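Local coordinates for genome polyprotein (Rhinovirus C, PDB 6KU8) that probably cleaves the viral polyprotein as the 3C cysteine protease, and binds the inhibitor rupintrivir in this structure, at residues R11-R16 and R87-F92; V117-V122 and L139-P144. One frame throughout, in Å; residues are numbered along the deposited sequence.

In the fold
Contact 1 (11-16 with 87-92) and contact 2 (117-122 with 139-144) lie about 20 Å apart between centres and do not touch. They share no helix or strand. Contact 1 sets the N-terminal helix 8-17 against the connection that runs from the six-stranded barrel to the second sheet. Contact 2 lies within that second sheet, between strand 115-130 and the end of strand 138-141, with the side chain of Tyr141 about 7 Å from the bound inhibitor. Both are partly buried. Contact 1 joins a small apolar core to a pair of arginine side chains nearer the surface. Contact 2 is mainly valine against tyrosine and leucine, with a water bridging the backbones at its polar side.

Contact 1: residues R11-R16 and R87-F92; sequences RALIKR and RDIRRF
Asp88 OD1, just before the Ile89 that meets Leu13, accepts two hydrogen bonds. The backbone N of Arg90 bonds Asp88 OD1 at 3.0 Å, which makes an Asx turn. Arg90 NE gives the other, and the two donors come from opposite faces of the carboxylate plane. Arg90 NH2 bonds Asp88 OD2 at 2.8 Å, from above that plane. Arg90 thus grips Asp88 side-on, with NE and NH2, across the same turn. Ile89 lies within it, its CB directed to the helix.

Across the contact, Leu13 and Ile89 cross at about a right angle, with Leu13 CD1 3.9 Å from Ile89 CG2. Ile160 of strand 159-167 touches both side chains.

The second meeting is between two arginines. Arg87 CB sits over the centre of one face of the Arg16 guanidinium, 3.8 Å above its plane. The backbone N of Arg87 lies over a face too, 3.4 Å from Arg16 NH1, but both are donors and no bond forms. Arg16 CG also meets Arg87 CB. The two guanidinium planes are 64° apart, and Arg16 NE and Arg87 NE are 6.2 Å apart. Arg16 NH2 instead bonds Lys85 O. No hydrogen bond joins the two segments. The arrangement is the packing of the N-terminal helix on the interdomain connection of the chymotrypsin-like 3C protease fold.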
# COMPACT_ATOMS: atom_id res chain seq x y z
N ARG A 11 -9.58 -8.75 -6.82
CA ARG A 11 -8.80 -9.21 -7.97
C ARG A 11 -8.81 -8.17 -9.09
O ARG A 11 -7.77 -7.91 -9.71
CB ARG A 11 -9.34 -10.55 -8.49
CG ARG A 11 -8.81 -10.91 -9.86
CD ARG A 11 -8.89 -12.40 -10.15
NE ARG A 11 -7.72 -13.12 -9.65
CZ ARG A 11 -7.51 -14.43 -9.82
NH1 ARG A 11 -8.40 -15.16 -10.48
NH2 ARG A 11 -6.41 -15.00 -9.34
N ALA A 12 -9.98 -7.59 -9.39
CA ALA A 12 -10.03 -6.58 -10.44
C ALA A 12 -9.16 -5.37 -10.08
O ALA A 12 -8.52 -4.77 -10.95
CB ALA A 12 -11.47 -6.16 -10.70
N LEU A 13 -9.13 -5.01 -8.80
CA LEU A 13 -8.27 -3.92 -8.34
C LEU A 13 -6.80 -4.22 -8.64
O LEU A 13 -6.09 -3.39 -9.23
CB LEU A 13 -8.47 -3.69 -6.84
CG LEU A 13 -7.59 -2.57 -6.23
CD1 LEU A 13 -7.88 -1.25 -6.91
CD2 LEU A 13 -7.80 -2.46 -4.72
N ILE A 14 -6.33 -5.40 -8.25
CA ILE A 14 -4.94 -5.78 -8.52
C ILE A 14 -4.66 -5.71 -10.02
O ILE A 14 -3.66 -5.12 -10.46
CB ILE A 14 -4.63 -7.17 -7.95
CG1 ILE A 14 -4.90 -7.23 -6.44
CG2 ILE A 14 -3.19 -7.58 -8.25
CD1 ILE A 14 -4.03 -6.29 -5.60
N LYS A 15 -5.52 -6.34 -10.83
CA LYS A 15 -5.28 -6.40 -12.28
C LYS A 15 -5.27 -5.01 -12.91
O LYS A 15 -4.49 -4.75 -13.84
CB LYS A 15 -6.34 -7.27 -12.95
CG LYS A 15 -6.20 -8.76 -12.64
CD LYS A 15 -6.14 -9.60 -13.92
CE LYS A 15 -7.38 -9.39 -14.80
NZ LYS A 15 -7.49 -10.41 -15.91
N ARG A 16 -6.15 -4.12 -12.45
CA ARG A 16 -6.34 -2.85 -13.14
C ARG A 16 -5.35 -1.79 -12.67
O ARG A 16 -4.86 -1.00 -13.48
CB ARG A 16 -7.77 -2.35 -12.95
CG ARG A 16 -8.06 -0.93 -13.49
CD ARG A 16 -7.82 -0.83 -15.02
NE ARG A 16 -8.12 0.49 -15.60
CZ ARG A 16 -7.30 1.54 -15.56
NH1 ARG A 16 -6.12 1.46 -14.94
NH2 ARG A 16 -7.65 2.70 -16.13
N ARG A 87 -7.37 3.87 -12.89
CA ARG A 87 -8.76 3.91 -12.47
C ARG A 87 -8.86 4.61 -11.12
O ARG A 87 -8.16 4.26 -10.17
CB ARG A 87 -9.31 2.49 -12.39
CG ARG A 87 -10.73 2.38 -11.87
CD ARG A 87 -11.10 0.91 -11.83
NE ARG A 87 -12.01 0.58 -10.74
CZ ARG A 87 -11.97 -0.56 -10.05
NH1 ARG A 87 -12.85 -0.78 -9.09
NH2 ARG A 87 -11.03 -1.48 -10.32
N ASP A 88 -9.71 5.64 -11.06
CA ASP A 88 -9.81 6.44 -9.84
C ASP A 88 -10.54 5.64 -8.77
O ASP A 88 -11.75 5.49 -8.82
CB ASP A 88 -10.55 7.75 -10.12
CG ASP A 88 -10.58 8.66 -8.92
OD1 ASP A 88 -10.08 8.26 -7.84
OD2 ASP A 88 -11.12 9.78 -9.04
N ILE A 89 -9.80 5.15 -7.77
CA ILE A 89 -10.41 4.32 -6.73
C ILE A 89 -10.64 5.11 -5.43
O ILE A 89 -10.97 4.51 -4.40
CB ILE A 89 -9.56 3.07 -6.48
CG1 ILE A 89 -8.12 3.51 -6.14
CG2 ILE A 89 -9.59 2.20 -7.71
CD1 ILE A 89 -7.30 2.53 -5.31
N ARG A 90 -10.52 6.43 -5.48
CA ARG A 90 -10.58 7.23 -4.26
C ARG A 90 -11.91 7.08 -3.52
O ARG A 90 -11.96 7.21 -2.30
CB ARG A 90 -10.32 8.70 -4.58
CG ARG A 90 -8.84 9.04 -4.76
CD ARG A 90 -8.65 10.49 -5.20
NE ARG A 90 -9.14 10.71 -6.57
CZ ARG A 90 -8.90 11.82 -7.27
NH1 ARG A 90 -8.17 12.79 -6.73
NH2 ARG A 90 -9.37 11.94 -8.50
N ARG A 91 -13.00 6.81 -4.24
CA ARG A 91 -14.31 6.72 -3.60
C ARG A 91 -14.43 5.49 -2.68
O ARG A 91 -15.35 5.43 -1.86
CB ARG A 91 -15.41 6.71 -4.67
CG ARG A 91 -16.06 5.36 -4.88
CD ARG A 91 -16.93 5.32 -6.16
NE ARG A 91 -16.16 4.85 -7.31
CZ ARG A 91 -16.63 4.79 -8.56
NH1 ARG A 91 -17.87 5.18 -8.82
NH2 ARG A 91 -15.85 4.36 -9.54
N PHE A 92 -13.52 4.52 -2.81
CA PHE A 92 -13.50 3.34 -1.95
C PHE A 92 -12.53 3.47 -0.80
O PHE A 92 -12.47 2.58 0.06
CB PHE A 92 -13.15 2.09 -2.77
CG PHE A 92 -13.92 1.95 -4.04
CD1 PHE A 92 -15.30 1.81 -4.02
CD2 PHE A 92 -13.27 1.95 -5.27
CE1 PHE A 92 -16.01 1.68 -5.20
CE2 PHE A 92 -13.97 1.82 -6.44
CZ PHE A 92 -15.34 1.68 -6.42

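Contact 2: residues V117-V122 and L139-P144; sequences VEVGTV and LKYNYP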
# COMPACT_ATOMS: atom_id res chain seq x y z
N VAL A 117 -5.43 -13.38 0.41
CA VAL A 117 -5.63 -14.14 1.63
C VAL A 117 -6.51 -13.31 2.56
O VAL A 117 -6.46 -12.08 2.55
CB VAL A 117 -4.28 -14.51 2.30
CG1 VAL A 117 -3.55 -13.26 2.76
CG2 VAL A 117 -4.49 -15.46 3.44
N GLU A 118 -7.34 -13.99 3.35
CA GLU A 118 -8.17 -13.27 4.31
C GLU A 118 -7.36 -12.98 5.56
O GLU A 118 -6.89 -13.91 6.24
CB GLU A 118 -9.43 -14.06 4.66
CG GLU A 118 -10.38 -13.23 5.54
CD GLU A 118 -11.77 -13.81 5.66
OE1 GLU A 118 -12.05 -14.83 4.97
OE2 GLU A 118 -12.57 -13.25 6.44
N VAL A 119 -7.17 -11.70 5.89
CA VAL A 119 -6.49 -11.38 7.15
C VAL A 119 -7.47 -11.17 8.28
O VAL A 119 -7.05 -11.06 9.44
CB VAL A 119 -5.57 -10.15 7.02
CG1 VAL A 119 -4.55 -10.37 5.90
CG2 VAL A 119 -6.40 -8.89 6.75
N GLY A 120 -8.77 -11.13 8.00
CA GLY A 120 -9.75 -11.01 9.05
C GLY A 120 -10.03 -9.57 9.44
O GLY A 120 -10.10 -8.68 8.59
N THR A 121 -10.18 -9.33 10.74
CA THR A 121 -10.52 -8.01 11.24
C THR A 121 -9.28 -7.12 11.26
O THR A 121 -8.18 -7.56 11.62
CB THR A 121 -11.12 -8.10 12.64
OG1 THR A 121 -12.34 -8.83 12.57
CG2 THR A 121 -11.41 -6.71 13.21
N VAL A 122 -9.47 -5.87 10.85
CA VAL A 122 -8.42 -4.87 10.80
C VAL A 122 -8.82 -3.77 11.77
O VAL A 122 -9.92 -3.21 11.66
CB VAL A 122 -8.23 -4.34 9.37
CG1 VAL A 122 -7.31 -3.13 9.35
CG2 VAL A 122 -7.76 -5.45 8.41
N LEU A 139 -2.97 0.24 10.88
CA LEU A 139 -4.03 -0.72 11.16
C LEU A 139 -3.37 -2.09 11.35
O LEU A 139 -2.40 -2.42 10.65
CB LEU A 139 -5.05 -0.76 10.01
CG LEU A 139 -5.58 0.58 9.48
CD1 LEU A 139 -6.55 0.40 8.30
CD2 LEU A 139 -6.22 1.35 10.62
N LYS A 140 -3.86 -2.88 12.31
CA LYS A 140 -3.23 -4.16 12.63
C LYS A 140 -4.19 -5.31 12.34
O LYS A 140 -5.40 -5.20 12.53
CB LYS A 140 -2.78 -4.23 14.10
CG LYS A 140 -1.91 -5.47 14.42
CD LYS A 140 -2.50 -6.38 15.49
CE LYS A 140 -3.99 -6.31 15.58
NZ LYS A 140 -4.52 -6.96 16.82
N TYR A 141 -3.63 -6.43 11.85
CA TYR A 141 -4.42 -7.62 11.60
C TYR A 141 -3.69 -8.84 12.15
O TYR A 141 -2.45 -8.92 12.06
CB TYR A 141 -4.75 -7.81 10.09
CG TYR A 141 -3.81 -7.07 9.15
CD1 TYR A 141 -2.82 -7.74 8.44
CD2 TYR A 141 -3.91 -5.70 8.98
CE1 TYR A 141 -1.94 -7.05 7.60
CE2 TYR A 141 -3.05 -5.00 8.16
CZ TYR A 141 -2.07 -5.68 7.47
OH TYR A 141 -1.22 -4.98 6.64
N ASN A 142 -4.45 -9.77 12.73
CA ASN A 142 -3.88 -10.99 13.31
C ASN A 142 -3.70 -12.02 12.21
O ASN A 142 -4.46 -12.98 12.07
CB ASN A 142 -4.78 -11.52 14.43
CG ASN A 142 -4.92 -10.53 15.58
OD1 ASN A 142 -3.95 -9.89 15.98
ND2 ASN A 142 -6.13 -10.41 16.11
N TYR A 143 -2.67 -11.80 11.38
CA TYR A 143 -2.31 -12.71 10.32
C TYR A 143 -0.80 -12.70 10.17
O TYR A 143 -0.19 -11.62 10.23
CB TYR A 143 -2.98 -12.32 8.99
CG TYR A 143 -2.68 -13.27 7.87
CD1 TYR A 143 -3.51 -14.36 7.61
CD2 TYR A 143 -1.55 -13.11 7.10
CE1 TYR A 143 -3.22 -15.25 6.58
CE2 TYR A 143 -1.24 -13.99 6.08
CZ TYR A 143 -2.08 -15.06 5.82
OH TYR A 143 -1.75 -15.92 4.79
N PRO A 144 -0.15 -13.89 9.99
CA PRO A 144 1.34 -13.92 9.92
C PRO A 144 1.87 -13.55 8.54
O PRO A 144 2.38 -14.38 7.77
CB PRO A 144 1.65 -15.37 10.32
CG PRO A 144 0.44 -16.15 9.87
CD PRO A 144 -0.74 -15.23 10.11
O HOH W 1 -7.25 -9.98 12.00
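Val122 and Leu139 make one closely packed end of this contact. Val122 CG1 lies 3.3 Å from Leu139 CB, closer than usual for two carbons. It is anti to the backbone N of Val122 (chi1 170°). The other branch, Val122 CG2, meets Tyr141 CD2 at 3.9 Å, and these two side chains lie side by side.

Val119 touches two tyrosines. Its CG2 meets Tyr141 CB, and Val119 CB lies 3.9 Å from Tyr143 CB. At the other close end, Val117 and Tyr143 reach each other tip to tip, with Val117 CG2 3.1 Å from Tyr143 OH. Pro144 CD lies over one face of the Tyr143 ring, toward its rim.

The polar side is looser. No direct hydrogen bond links the two segments. A water donates to Val119 O at 2.8 Å and to Thr121 O at 2.6 Å, and accepts from Asn142 N at 2.9 Å. It bridges strand 117-122 and the turn at Asn142, beside the classic beta bulge at Val119 and Gly120, which face Met103 of the neighbouring strand 100-107. Asn142 OD1 takes a bond from Lys140 NZ.

Tyr141 OH bonds His164 ND1. In related 3C proteases the equivalent histidine lines the S1 pocket, and the side chain of Tyr141 is about 7 Å from the bound inhibitor. The chemistry implies that mainly apolar packing and one water join the two segments, while the tyrosine hydroxyl probably orients a pocket histidine.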